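Local atomic coordinates of ethyl acetate hydrolase (Pseudomonas veronii, PDB entry 5EFZ), a protein that hydrolyses ethyl acetate and other short acetate esters, acting as a homodimeric esterase in the breakdown of short methyl ketones such as 2-butanone. Residues T66-T71 / R256-M261; G70-M75 / V95-G100; I190-I195 / N265-A270; C44-A49 / G102-A107; N121-D126 / M269-Q274. All blocks are in the same frame, centred on the assembly; numbering follows the deposited sequence.

Contact 1: T66-T71 / R256-M261; sequences TWYSGT and RYFAPM. With ACT (acetate ion), chain O.
Ser69 overlaps the phenol end of Tyr257, its OG lying in the plane of that ring at the edge; the small serine lets OG come within 2.7 Å of Tyr257 OH. The serine hydroxyl is itself committed: OG donates a very short bond of 2.5 Å to Tyr68 O, arriving in the carbonyl plane on a lone pair. A chi1 of 78° puts OG between its own N and carbonyl carbon, and so within reach of Tyr68 O. Tyr257 OH also holds a water, to which Trp67 NE1 donates across 2.9 Å, so that the water joins indole to phenol. Trp67 to Gly70 form a type II turn, closed by Gly70 N to Trp67 O, with Ser69 at its third place, where phi is positive (72°). In the alpha/beta-hydrolase fold this loop after strand 61-65 commonly supplies one arm of the oxyanion hole. Consistent with that, Tyr68 N donates to OXT of a bound acetate at 2.8 Å, while Ser151, His334 and Met152 N hold the same ion. On the apolar side, Met261 brings its extended chain in, SD 3.8 Å from Ser69 CB, and rests CE over one face of Tyr257. Phe258 touches Ser69 CB with CE1 at 4.0 Å, and its side chain crosses that of Tyr68 at about a right angle, the two meeting through Phe258 CE1 and Tyr68 CE2.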
# COMPACT_ATOMS: atom_id res chain seq x y z
N THR A 66 -22.24 -3.56 -8.86
CA THR A 66 -20.94 -3.41 -9.52
C THR A 66 -19.97 -2.68 -8.59
O THR A 66 -20.38 -2.06 -7.58
CB THR A 66 -21.09 -2.64 -10.87
OG1 THR A 66 -21.59 -1.33 -10.59
CG2 THR A 66 -22.13 -3.35 -11.82
N TRP A 67 -18.68 -2.75 -8.93
CA TRP A 67 -17.66 -2.26 -8.04
C TRP A 67 -17.08 -0.94 -8.54
O TRP A 67 -17.55 -0.38 -9.54
CB TRP A 67 -16.53 -3.31 -7.88
CG TRP A 67 -15.94 -3.82 -9.17
CD1 TRP A 67 -15.47 -3.08 -10.23
CD2 TRP A 67 -15.72 -5.20 -9.51
NE1 TRP A 67 -14.98 -3.92 -11.22
CE2 TRP A 67 -15.13 -5.22 -10.81
CE3 TRP A 67 -15.97 -6.41 -8.85
CZ2 TRP A 67 -14.78 -6.42 -11.44
CZ3 TRP A 67 -15.63 -7.61 -9.49
CH2 TRP A 67 -15.04 -7.60 -10.77
N TYR A 68 -16.09 -0.44 -7.82
CA TYR A 68 -15.47 0.84 -8.14
C TYR A 68 -14.88 0.84 -9.56
O TYR A 68 -14.10 -0.04 -9.86
CB TYR A 68 -14.37 1.18 -7.14
CG TYR A 68 -13.61 2.44 -7.54
CD1 TYR A 68 -14.10 3.71 -7.22
CD2 TYR A 68 -12.40 2.36 -8.24
CE1 TYR A 68 -13.41 4.87 -7.60
CE2 TYR A 68 -11.69 3.53 -8.63
CZ TYR A 68 -12.21 4.76 -8.30
OH TYR A 68 -11.52 5.88 -8.69
N SER A 69 -15.26 1.83 -10.39
CA SER A 69 -14.78 2.01 -11.77
C SER A 69 -15.35 0.95 -12.73
O SER A 69 -15.08 0.99 -13.93
CB SER A 69 -13.23 2.02 -11.86
OG SER A 69 -12.68 0.71 -11.77
N GLY A 70 -16.19 0.07 -12.22
CA GLY A 70 -16.64 -1.07 -12.99
C GLY A 70 -18.05 -0.91 -13.55
O GLY A 70 -18.79 0.03 -13.21
N THR A 71 -18.40 -1.82 -14.45
CA THR A 71 -19.73 -1.85 -15.01
C THR A 71 -20.25 -3.28 -14.99
O THR A 71 -19.54 -4.22 -14.61
CB THR A 71 -19.79 -1.34 -16.47
OG1 THR A 71 -19.11 -2.28 -17.31
CG2 THR A 71 -19.16 0.10 -16.62
N ARG A 256 -3.87 1.76 -18.98
CA ARG A 256 -4.82 1.59 -20.08
C ARG A 256 -6.25 1.39 -19.55
O ARG A 256 -7.20 1.88 -20.15
CB ARG A 256 -4.39 0.41 -20.96
CG ARG A 256 -5.30 0.11 -22.13
CD ARG A 256 -4.71 -0.98 -23.06
NE ARG A 256 -3.50 -0.49 -23.72
CZ ARG A 256 -2.43 -1.23 -24.02
NH1 ARG A 256 -2.40 -2.53 -23.75
NH2 ARG A 256 -1.38 -0.67 -24.61
N TYR A 257 -6.38 0.72 -18.41
CA TYR A 257 -7.69 0.46 -17.80
C TYR A 257 -8.38 1.78 -17.42
O TYR A 257 -9.56 1.98 -17.73
CB TYR A 257 -7.55 -0.45 -16.55
CG TYR A 257 -8.87 -0.63 -15.80
CD1 TYR A 257 -9.12 0.07 -14.64
CD2 TYR A 257 -9.85 -1.50 -16.28
CE1 TYR A 257 -10.35 -0.06 -13.97
CE2 TYR A 257 -11.07 -1.64 -15.61
CZ TYR A 257 -11.29 -0.92 -14.46
OH TYR A 257 -12.49 -1.05 -13.79
N PHE A 258 -7.65 2.67 -16.77
CA PHE A 258 -8.24 3.92 -16.29
C PHE A 258 -8.26 5.03 -17.33
O PHE A 258 -9.02 5.97 -17.18
CB PHE A 258 -7.51 4.43 -15.04
CG PHE A 258 -7.82 3.64 -13.79
CD1 PHE A 258 -9.08 3.76 -13.19
CD2 PHE A 258 -6.90 2.76 -13.24
CE1 PHE A 258 -9.40 3.02 -12.03
CE2 PHE A 258 -7.20 2.02 -12.07
CZ PHE A 258 -8.46 2.14 -11.50
N ALA A 259 -7.42 4.94 -18.36
CA ALA A 259 -7.28 6.04 -19.33
C ALA A 259 -8.59 6.60 -19.93
O ALA A 259 -8.71 7.81 -20.10
CB ALA A 259 -6.35 5.61 -20.50
N PRO A 260 -9.55 5.73 -20.30
CA PRO A 260 -10.71 6.34 -20.97
C PRO A 260 -11.84 6.75 -20.03
O PRO A 260 -12.92 7.13 -20.53
CB PRO A 260 -11.19 5.20 -21.89
CG PRO A 260 -10.93 3.97 -21.04
CD PRO A 260 -9.61 4.25 -20.32
N MET A 261 -11.61 6.67 -18.72
CA MET A 261 -12.70 6.83 -17.75
C MET A 261 -12.90 8.29 -17.37
O MET A 261 -12.03 9.12 -17.60
CB MET A 261 -12.44 5.99 -16.50
CG MET A 261 -12.39 4.47 -16.82
SD MET A 261 -12.38 3.52 -15.30
CE MET A 261 -12.44 1.84 -15.96
C ACT O . -13.39 -1.99 -6.14
O ACT O . -12.52 -2.06 -5.23
OXT ACT O . -14.58 -1.69 -5.80
CH3 ACT O . -13.01 -2.28 -7.55
O HOH W 1 -14.01 -3.38 -13.95

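Contact 2: G70-M75 / V95-G100; sequences GTSKAM and VVNQIG
The beta-alpha-beta unit of strand 61-65, helix 72-79 and strand 92-96 is stitched where the N-terminal end of its helix meets the end of its second strand. Asn97, with CG anti to its carbonyl carbon, presents a flat amide to Ser72. OD1 accepts from Ser72 N at 2.8 Å, the donor lying above the carbonyl plane and the N-H bent to 140°. ND2 gives a straighter bond of 2.9 Å to Ser72 OG, which lies nearly in the amide plane. Asparagine suits this place because one amide both accepts from the first turn of the helix and donates to its side chain; ND2 also reaches Ala47 O, and OD1 is shared with Asn101. In this beta-alpha-beta crossover of the alpha/beta-hydrolase fold Thr71 is the N-cap, its OG1 accepting from Lys73 N at 3.2 Å and bonding His22 ND1. An alanine at Asn97 would lose both bonds to Ser72 and would probably loosen the hold of the helix start on the sheet. Beside this polar pair, Val95 CG1, anti to its backbone N, presses on Ser72 CB at a tight 3.5 Å. Met75 adds CB at 4.0 Å from the same Val95 CG1 before its bent chain turns toward Trp67.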
# COMPACT_ATOMS: atom_id res chain seq x y z
N GLY A 70 -16.19 0.07 -12.22
CA GLY A 70 -16.64 -1.07 -12.99
C GLY A 70 -18.05 -0.91 -13.55
O GLY A 70 -18.79 0.03 -13.21
N THR A 71 -18.40 -1.82 -14.45
CA THR A 71 -19.73 -1.85 -15.01
C THR A 71 -20.25 -3.28 -14.99
O THR A 71 -19.54 -4.22 -14.61
CB THR A 71 -19.79 -1.34 -16.47
OG1 THR A 71 -19.11 -2.28 -17.31
CG2 THR A 71 -19.16 0.10 -16.62
N SER A 72 -21.49 -3.43 -15.40
CA SER A 72 -22.10 -4.75 -15.45
C SER A 72 -21.32 -5.69 -16.40
O SER A 72 -21.35 -6.91 -16.21
CB SER A 72 -23.58 -4.65 -15.89
OG SER A 72 -23.74 -3.73 -16.97
N LYS A 73 -20.66 -5.13 -17.41
CA LYS A 73 -19.94 -5.93 -18.39
C LYS A 73 -18.87 -6.79 -17.71
O LYS A 73 -18.72 -7.97 -18.04
CB LYS A 73 -19.26 -5.06 -19.45
CG LYS A 73 -18.87 -5.85 -20.68
CD LYS A 73 -20.15 -6.51 -21.20
CE LYS A 73 -19.95 -7.32 -22.45
NZ LYS A 73 -21.27 -7.87 -22.89
N ALA A 74 -18.15 -6.18 -16.77
CA ALA A 74 -17.12 -6.91 -16.03
C ALA A 74 -17.70 -8.07 -15.23
O ALA A 74 -17.09 -9.14 -15.22
CB ALA A 74 -16.35 -5.98 -15.09
N MET A 75 -18.82 -7.87 -14.53
CA MET A 75 -19.38 -8.94 -13.72
C MET A 75 -19.80 -10.09 -14.63
O MET A 75 -19.64 -11.27 -14.29
CB MET A 75 -20.58 -8.46 -12.89
CG MET A 75 -20.27 -7.22 -12.04
SD MET A 75 -18.77 -7.51 -11.05
CE MET A 75 -19.34 -8.82 -9.97
N VAL A 95 -27.74 -7.68 -12.93
CA VAL A 95 -26.53 -6.93 -12.62
C VAL A 95 -26.86 -5.44 -12.74
O VAL A 95 -27.25 -4.97 -13.81
CB VAL A 95 -25.39 -7.29 -13.57
CG1 VAL A 95 -24.08 -6.61 -13.08
CG2 VAL A 95 -25.26 -8.83 -13.65
N VAL A 96 -26.73 -4.72 -11.63
CA VAL A 96 -27.20 -3.33 -11.59
C VAL A 96 -26.01 -2.41 -11.42
O VAL A 96 -25.26 -2.51 -10.44
CB VAL A 96 -28.22 -3.12 -10.48
CG1 VAL A 96 -28.74 -1.64 -10.48
CG2 VAL A 96 -29.39 -4.15 -10.60
N ASN A 97 -25.86 -1.50 -12.37
CA ASN A 97 -24.75 -0.53 -12.34
C ASN A 97 -24.93 0.55 -11.28
O ASN A 97 -26.01 1.15 -11.14
CB ASN A 97 -24.62 0.11 -13.73
CG ASN A 97 -24.07 -0.86 -14.76
OD1 ASN A 97 -22.85 -1.00 -14.89
ND2 ASN A 97 -24.97 -1.52 -15.52
N GLN A 98 -23.87 0.80 -10.53
CA GLN A 98 -23.85 1.86 -9.53
C GLN A 98 -24.30 3.18 -10.10
O GLN A 98 -23.89 3.57 -11.20
CB GLN A 98 -22.43 2.06 -8.99
CG GLN A 98 -22.05 1.15 -7.84
CD GLN A 98 -20.72 1.65 -7.25
OE1 GLN A 98 -20.54 2.85 -7.02
NE2 GLN A 98 -19.77 0.74 -7.09
N ILE A 99 -25.10 3.91 -9.32
CA ILE A 99 -25.30 5.33 -9.57
C ILE A 99 -23.94 5.99 -9.59
O ILE A 99 -23.17 5.86 -8.63
CB ILE A 99 -26.19 5.96 -8.48
CG1 ILE A 99 -27.57 5.26 -8.49
CG2 ILE A 99 -26.35 7.48 -8.72
CD1 ILE A 99 -28.44 5.62 -7.28
N GLY A 100 -23.63 6.73 -10.65
CA GLY A 100 -22.35 7.40 -10.70
C GLY A 100 -21.32 6.70 -11.56
O GLY A 100 -20.23 7.24 -11.79

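Contact 3: I190-I195 / N265-A270; sequences ILIEAI and NLLTMA
Helices 190-195 and 265-270 run nearly antiparallel, at 162° between their N-to-C directions, with axes 10.3 Å apart at their closest. The backbones come nearest at Ile192 and Leu267, and the contact is wholly apolar. Ile192 carries it from one side, since its beta branch offers two arms at once: CG1, anti to the carbonyl carbon, and CG2, anti to the backbone N. CG2 meets Leu267 CD2 at 3.7 Å, the two side chains crossing obliquely. Ile192 CG1 instead rests on Ala270 CB at 3.6 Å. The CD1 of this isoleucine is close to the same methyl. Alanine suits that position, for its short side chain lets the isoleucine come close to the helix surface. One turn on, Ile195 CD1 touches Leu266 CD1 tip to tip at 4.1 Å, their chains at about a right angle, and lies near Leu267 CD2 at 4.3 Å. Leu266 packs on Tyr68, linking this layer to the active-site loop. Glu193, on helix 182-196 but turned away from Leu267, forms a salt bridge with Lys221 of the second subunit. Both helices belong to the helical insertion between strands 170-174 and 296-300, the usual place of the lid in alpha/beta hydrolases.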
# COMPACT_ATOMS: atom_id res chain seq x y z
N ILE A 190 -6.16 9.46 -1.06
CA ILE A 190 -4.94 9.62 -1.86
C ILE A 190 -5.25 9.37 -3.32
O ILE A 190 -4.74 10.07 -4.20
CB ILE A 190 -3.83 8.66 -1.35
CG1 ILE A 190 -3.37 9.18 0.03
CG2 ILE A 190 -2.65 8.57 -2.39
CD1 ILE A 190 -2.44 8.20 0.83
N LEU A 191 -6.11 8.39 -3.60
CA LEU A 191 -6.56 8.13 -4.99
C LEU A 191 -7.30 9.32 -5.58
O LEU A 191 -7.16 9.63 -6.77
CB LEU A 191 -7.48 6.92 -5.05
CG LEU A 191 -6.88 5.53 -4.95
CD1 LEU A 191 -8.05 4.52 -4.87
CD2 LEU A 191 -5.95 5.23 -6.16
N ILE A 192 -8.16 9.92 -4.76
CA ILE A 192 -8.91 11.11 -5.19
C ILE A 192 -7.94 12.26 -5.50
O ILE A 192 -8.06 12.94 -6.53
CB ILE A 192 -9.92 11.56 -4.12
CG1 ILE A 192 -11.10 10.55 -4.07
CG2 ILE A 192 -10.43 12.99 -4.39
CD1 ILE A 192 -12.01 10.68 -2.79
N GLU A 193 -6.97 12.47 -4.62
CA GLU A 193 -6.07 13.61 -4.82
C GLU A 193 -5.19 13.42 -6.05
O GLU A 193 -4.75 14.40 -6.66
CB GLU A 193 -5.24 13.85 -3.56
CG GLU A 193 -6.14 14.43 -2.45
CD GLU A 193 -5.49 14.56 -1.10
OE1 GLU A 193 -4.38 14.00 -0.89
OE2 GLU A 193 -6.12 15.23 -0.22
N ALA A 194 -4.92 12.17 -6.42
CA ALA A 194 -4.13 11.93 -7.64
C ALA A 194 -4.82 12.59 -8.84
O ALA A 194 -4.19 13.15 -9.74
CB ALA A 194 -3.98 10.44 -7.88
N ILE A 195 -6.15 12.53 -8.84
CA ILE A 195 -6.94 13.14 -9.87
C ILE A 195 -7.11 14.64 -9.64
O ILE A 195 -6.87 15.43 -10.55
CB ILE A 195 -8.31 12.49 -9.97
CG1 ILE A 195 -8.13 11.08 -10.52
CG2 ILE A 195 -9.23 13.32 -10.85
CD1 ILE A 195 -9.43 10.25 -10.46
N ASN A 265 -16.99 10.89 -12.62
CA ASN A 265 -17.59 9.60 -12.19
C ASN A 265 -16.72 8.81 -11.18
O ASN A 265 -17.23 8.22 -10.20
CB ASN A 265 -17.87 8.70 -13.41
CG ASN A 265 -18.96 9.24 -14.30
OD1 ASN A 265 -19.72 10.16 -13.93
ND2 ASN A 265 -19.03 8.69 -15.52
N LEU A 266 -15.42 8.76 -11.40
CA LEU A 266 -14.55 8.07 -10.45
C LEU A 266 -14.64 8.73 -9.06
O LEU A 266 -14.65 8.02 -8.03
CB LEU A 266 -13.08 8.08 -10.95
CG LEU A 266 -12.85 7.28 -12.24
CD1 LEU A 266 -11.38 7.39 -12.67
CD2 LEU A 266 -13.21 5.80 -12.01
N LEU A 267 -14.70 10.05 -9.01
CA LEU A 267 -14.78 10.76 -7.72
C LEU A 267 -16.12 10.47 -7.03
O LEU A 267 -16.19 10.34 -5.79
CB LEU A 267 -14.59 12.27 -7.91
CG LEU A 267 -13.21 12.72 -8.44
CD1 LEU A 267 -13.15 14.25 -8.46
CD2 LEU A 267 -12.07 12.16 -7.62
N THR A 268 -17.19 10.34 -7.81
CA THR A 268 -18.49 9.98 -7.22
C THR A 268 -18.41 8.61 -6.55
O THR A 268 -18.89 8.42 -5.43
CB THR A 268 -19.62 9.96 -8.29
OG1 THR A 268 -19.72 11.27 -8.88
CG2 THR A 268 -20.98 9.63 -7.69
N MET A 269 -17.81 7.65 -7.24
CA MET A 269 -17.73 6.29 -6.70
C MET A 269 -16.75 6.26 -5.54
O MET A 269 -17.00 5.58 -4.55
CB MET A 269 -17.35 5.30 -7.81
CG MET A 269 -18.54 5.05 -8.80
SD MET A 269 -18.04 3.94 -10.16
CE MET A 269 -17.07 5.06 -11.19
N ALA A 270 -15.65 6.99 -5.64
CA ALA A 270 -14.69 7.08 -4.55
C ALA A 270 -15.30 7.68 -3.26
O ALA A 270 -15.06 7.17 -2.15
CB ALA A 270 -13.44 7.92 -5.00

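Contact 4: C44-A49 / G102-A107; sequences CLLAVA and GLSSSA. With EDO (1,2-ethanediol), chain G.
Strand 45-51 lies beside strand 92-96 in the central sheet of the alpha/beta-hydrolase fold, and past the end of the latter the loop 102-107 takes over as its neighbour. Ser105 grips both backbone polar atoms of Leu45, N and O. Its N donates to Leu45 O at 2.8 Å, in the carbonyl plane, and its OG accepts from Leu45 N at 2.9 Å with a nearly straight N-H (165°). With OG anti to the carbonyl carbon, the hydroxyl does the work of a carbonyl in a strand pair. Ser104 repeats the device one step along: OG accepts from Ala47 N at 2.9 Å and donates its proton to Asn97 O. The short serine side chain suits the close approach of the two backbones. Beyond Ser104, Ala47 CB meets Leu103 CB at 3.6 Å, an apolar patch next to the polar row. Ser106 braces the loop from behind, its OG accepting from Gly102 N at 2.8 Å and donating to Ser104 O at 2.6 Å. Gly102 has phi 95°, where a CB would press on the preceding carbonyl. Buried strand N-H groups beyond the reach of regular pairing are thus satisfied by serine hydroxyls, so the loop can leave the sheet without stranding them.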
# COMPACT_ATOMS: atom_id res chain seq x y z
N CYS A 44 -34.00 8.85 -11.60
CA CYS A 44 -32.84 8.01 -11.44
C CYS A 44 -32.94 6.89 -12.47
O CYS A 44 -33.90 6.11 -12.44
CB CYS A 44 -32.75 7.46 -10.02
SG CYS A 44 -31.34 6.38 -9.74
N LEU A 45 -31.99 6.86 -13.40
CA LEU A 45 -31.92 5.80 -14.40
C LEU A 45 -30.89 4.77 -13.96
O LEU A 45 -29.73 5.10 -13.67
CB LEU A 45 -31.53 6.35 -15.77
CG LEU A 45 -32.35 7.48 -16.36
CD1 LEU A 45 -31.87 7.76 -17.76
CD2 LEU A 45 -33.81 7.16 -16.35
N LEU A 46 -31.30 3.51 -13.88
CA LEU A 46 -30.39 2.44 -13.56
C LEU A 46 -30.14 1.62 -14.81
O LEU A 46 -31.10 1.20 -15.48
CB LEU A 46 -30.96 1.54 -12.45
CG LEU A 46 -31.18 2.19 -11.08
CD1 LEU A 46 -31.79 1.13 -10.13
CD2 LEU A 46 -29.84 2.76 -10.52
N ALA A 47 -28.86 1.42 -15.12
CA ALA A 47 -28.44 0.52 -16.20
C ALA A 47 -28.38 -0.90 -15.66
O ALA A 47 -27.63 -1.19 -14.71
CB ALA A 47 -27.08 0.94 -16.76
N VAL A 48 -29.18 -1.78 -16.27
CA VAL A 48 -29.40 -3.12 -15.75
C VAL A 48 -29.16 -4.16 -16.84
O VAL A 48 -29.66 -4.05 -17.96
CB VAL A 48 -30.87 -3.31 -15.23
CG1 VAL A 48 -31.05 -4.70 -14.60
CG2 VAL A 48 -31.25 -2.21 -14.24
N ALA A 49 -28.43 -5.22 -16.51
CA ALA A 49 -28.23 -6.32 -17.45
C ALA A 49 -28.82 -7.54 -16.79
O ALA A 49 -28.57 -7.78 -15.63
CB ALA A 49 -26.72 -6.52 -17.78
N GLY A 102 -21.31 5.97 -14.75
CA GLY A 102 -21.31 6.35 -16.16
C GLY A 102 -22.37 5.69 -17.03
O GLY A 102 -22.68 6.18 -18.13
N LEU A 103 -22.93 4.57 -16.56
CA LEU A 103 -24.03 3.90 -17.28
C LEU A 103 -25.37 4.24 -16.64
O LEU A 103 -26.28 4.73 -17.32
CB LEU A 103 -23.82 2.38 -17.30
CG LEU A 103 -22.57 1.91 -18.08
CD1 LEU A 103 -22.58 0.40 -18.18
CD2 LEU A 103 -22.49 2.56 -19.46
N SER A 104 -25.49 4.00 -15.34
CA SER A 104 -26.62 4.54 -14.59
C SER A 104 -26.45 6.07 -14.50
O SER A 104 -25.42 6.61 -14.89
CB SER A 104 -26.67 3.92 -13.18
OG SER A 104 -26.96 2.52 -13.26
N SER A 105 -27.46 6.76 -13.97
CA SER A 105 -27.40 8.22 -13.80
C SER A 105 -26.11 8.62 -13.11
O SER A 105 -25.80 8.09 -12.06
CB SER A 105 -28.59 8.72 -12.98
OG SER A 105 -29.77 8.64 -13.75
N SER A 106 -25.38 9.56 -13.71
CA SER A 106 -24.05 9.91 -13.27
C SER A 106 -23.71 11.36 -13.64
O SER A 106 -24.43 11.99 -14.42
CB SER A 106 -23.00 8.97 -13.90
OG SER A 106 -23.30 7.59 -13.67
N ALA A 107 -22.62 11.86 -13.10
CA ALA A 107 -22.13 13.21 -13.46
C ALA A 107 -21.99 13.34 -14.98
O ALA A 107 -22.25 14.40 -15.55
CB ALA A 107 -20.74 13.48 -12.77
C1 EDO G . -24.48 6.26 -21.19
O1 EDO G . -24.88 4.99 -21.75
C2 EDO G . -25.66 6.89 -20.46
O2 EDO G . -26.33 5.88 -19.69

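Contact 5: N121-D126 / M269-Q274; sequences NVRIGD and MAWKWQ
Lys272 starts from the helix with CG anti to its backbone N, and its CB lies 3.3 Å from Val122 O. CG passes on to Ile124 N at 3.5 Å, beside the start of helix 124-139. CD lies against Ile124 CD1, and after the bend at chi3 CE comes 3.9 Å from Val122 CG1. NZ then leaves the pair for a salt bridge to Asp127 and bonds to Ile99 O and Gln98 OE1. A lysine fits because its methylenes make the apolar contact while the ammonium reaches beyond. Trp271, one residue earlier, meets Asn121, Val122 and Arg123. The Asn121 amide stacks on its indole, planes 7° apart, and Asn121 CB makes a CH-pi contact 3.5 Å from the six-membered ring centroid. At the ring's edge Val122 O approaches Trp271 CE3 at 3.4 Å. Trp271 CH2 sits over one face of the Arg123 guanidinium, whose plane is steeply turned at 69° and whose NE is paired with Glu37. An alanine at Trp271 would remove the surface on which Asn121 and Arg123 rest and would probably leave this loop less well fixed. Arg123 is the N-cap of its helix, its N donating to Asp126 OD2 at 2.8 Å. A water links the backbones, accepting from Ile124 N and donating to Lys272 O. With one carboxylate and two neutral oxygens around it, the buried Lys272 ammonium is likely to stay charged.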
# COMPACT_ATOMS: atom_id res chain seq x y z
N ASN A 121 -23.62 13.97 -3.90
CA ASN A 121 -22.90 12.96 -3.15
C ASN A 121 -23.84 11.78 -2.93
O ASN A 121 -24.86 11.93 -2.27
CB ASN A 121 -22.40 13.53 -1.82
CG ASN A 121 -21.28 14.52 -2.01
OD1 ASN A 121 -20.47 14.38 -2.92
ND2 ASN A 121 -21.22 15.52 -1.15
N VAL A 122 -23.51 10.64 -3.53
CA VAL A 122 -24.36 9.45 -3.45
C VAL A 122 -23.74 8.44 -2.47
O VAL A 122 -22.52 8.23 -2.46
CB VAL A 122 -24.53 8.82 -4.84
CG1 VAL A 122 -25.42 7.58 -4.78
CG2 VAL A 122 -25.14 9.85 -5.81
N ARG A 123 -24.58 7.84 -1.63
CA ARG A 123 -24.11 6.86 -0.66
C ARG A 123 -24.50 5.43 -1.08
O ARG A 123 -25.41 5.23 -1.91
CB ARG A 123 -24.69 7.15 0.75
CG ARG A 123 -24.09 8.40 1.45
CD ARG A 123 -24.73 8.61 2.84
NE ARG A 123 -24.10 9.74 3.55
CZ ARG A 123 -23.00 9.65 4.31
NH1 ARG A 123 -22.38 8.50 4.48
NH2 ARG A 123 -22.53 10.75 4.91
N ILE A 124 -23.80 4.45 -0.50
CA ILE A 124 -24.14 3.03 -0.72
C ILE A 124 -25.63 2.80 -0.48
O ILE A 124 -26.29 2.09 -1.26
CB ILE A 124 -23.31 2.13 0.20
CG1 ILE A 124 -21.81 2.20 -0.16
CG2 ILE A 124 -23.82 0.67 0.13
CD1 ILE A 124 -21.43 1.59 -1.51
N GLY A 125 -26.18 3.41 0.57
CA GLY A 125 -27.60 3.23 0.87
C GLY A 125 -28.52 3.74 -0.24
O GLY A 125 -29.63 3.21 -0.43
N ASP A 126 -28.10 4.77 -0.97
CA ASP A 126 -28.90 5.26 -2.09
C ASP A 126 -28.96 4.22 -3.20
O ASP A 126 -30.03 3.98 -3.75
CB ASP A 126 -28.34 6.59 -2.63
CG ASP A 126 -28.35 7.71 -1.58
OD1 ASP A 126 -29.38 7.87 -0.88
OD2 ASP A 126 -27.32 8.43 -1.45
N MET A 269 -17.81 7.65 -7.24
CA MET A 269 -17.73 6.29 -6.70
C MET A 269 -16.75 6.26 -5.54
O MET A 269 -17.00 5.58 -4.55
CB MET A 269 -17.35 5.30 -7.81
CG MET A 269 -18.54 5.05 -8.80
SD MET A 269 -18.04 3.94 -10.16
CE MET A 269 -17.07 5.06 -11.19
N ALA A 270 -15.65 6.99 -5.64
CA ALA A 270 -14.69 7.08 -4.55
C ALA A 270 -15.30 7.68 -3.26
O ALA A 270 -15.06 7.17 -2.15
CB ALA A 270 -13.44 7.92 -5.00
N TRP A 271 -16.07 8.77 -3.39
CA TRP A 271 -16.70 9.40 -2.21
C TRP A 271 -17.62 8.39 -1.54
O TRP A 271 -17.70 8.28 -0.31
CB TRP A 271 -17.50 10.66 -2.63
CG TRP A 271 -18.05 11.49 -1.48
CD1 TRP A 271 -17.48 12.63 -0.94
CD2 TRP A 271 -19.28 11.29 -0.78
NE1 TRP A 271 -18.28 13.13 0.06
CE2 TRP A 271 -19.39 12.32 0.18
CE3 TRP A 271 -20.30 10.33 -0.88
CZ2 TRP A 271 -20.47 12.41 1.05
CZ3 TRP A 271 -21.38 10.41 0.00
CH2 TRP A 271 -21.46 11.45 0.94
N LYS A 272 -18.33 7.66 -2.38
CA LYS A 272 -19.32 6.69 -1.92
C LYS A 272 -18.60 5.56 -1.16
O LYS A 272 -19.00 5.15 -0.06
CB LYS A 272 -20.09 6.12 -3.11
CG LYS A 272 -21.20 5.14 -2.72
CD LYS A 272 -21.77 4.43 -3.97
CE LYS A 272 -22.19 5.39 -5.09
NZ LYS A 272 -22.86 4.53 -6.16
N TRP A 273 -17.57 5.02 -1.82
CA TRP A 273 -16.75 3.95 -1.26
C TRP A 273 -16.20 4.35 0.11
O TRP A 273 -16.26 3.56 1.07
CB TRP A 273 -15.62 3.66 -2.28
CG TRP A 273 -14.44 2.79 -1.86
CD1 TRP A 273 -14.31 1.95 -0.77
CD2 TRP A 273 -13.19 2.73 -2.56
NE1 TRP A 273 -13.03 1.38 -0.77
CE2 TRP A 273 -12.34 1.84 -1.86
CE3 TRP A 273 -12.71 3.36 -3.71
CZ2 TRP A 273 -11.02 1.56 -2.29
CZ3 TRP A 273 -11.39 3.09 -4.13
CH2 TRP A 273 -10.58 2.19 -3.42
N GLN A 274 -15.67 5.56 0.22
CA GLN A 274 -15.12 6.03 1.50
C GLN A 274 -16.09 5.93 2.68
O GLN A 274 -15.68 5.82 3.84
CB GLN A 274 -14.70 7.50 1.38
CG GLN A 274 -13.39 7.70 0.65
CD GLN A 274 -12.97 9.16 0.64
OE1 GLN A 274 -13.78 10.04 0.31
NE2 GLN A 274 -11.71 9.43 1.01
O HOH W 2 -21.51 5.53 0.96

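Overall arrangement
From the N terminus, residues 44-49 open contact 4 on strand 45-51. Residues 66-71 then begin contact 1 and, sharing Gly70 and Thr71, contact 2. Contact 2 closes first, at 95-100, lying wholly within the span of contact 4, which closes at 102-107; the former ties the start of helix 72-79 to the end of strand 92-96, the latter the following loop to strand 45-51. Contact 1 crosses contact 4, staying open until 256-261. Meanwhile contact 5 opens at 121-126 and contact 3 at 190-195, and contact 1 closes between their segments, crossing both. Contacts 3 and 5 finish on helix 263-274, which joins the helical insertion to helix 124-139, while Tyr68 of contact 1 packs there.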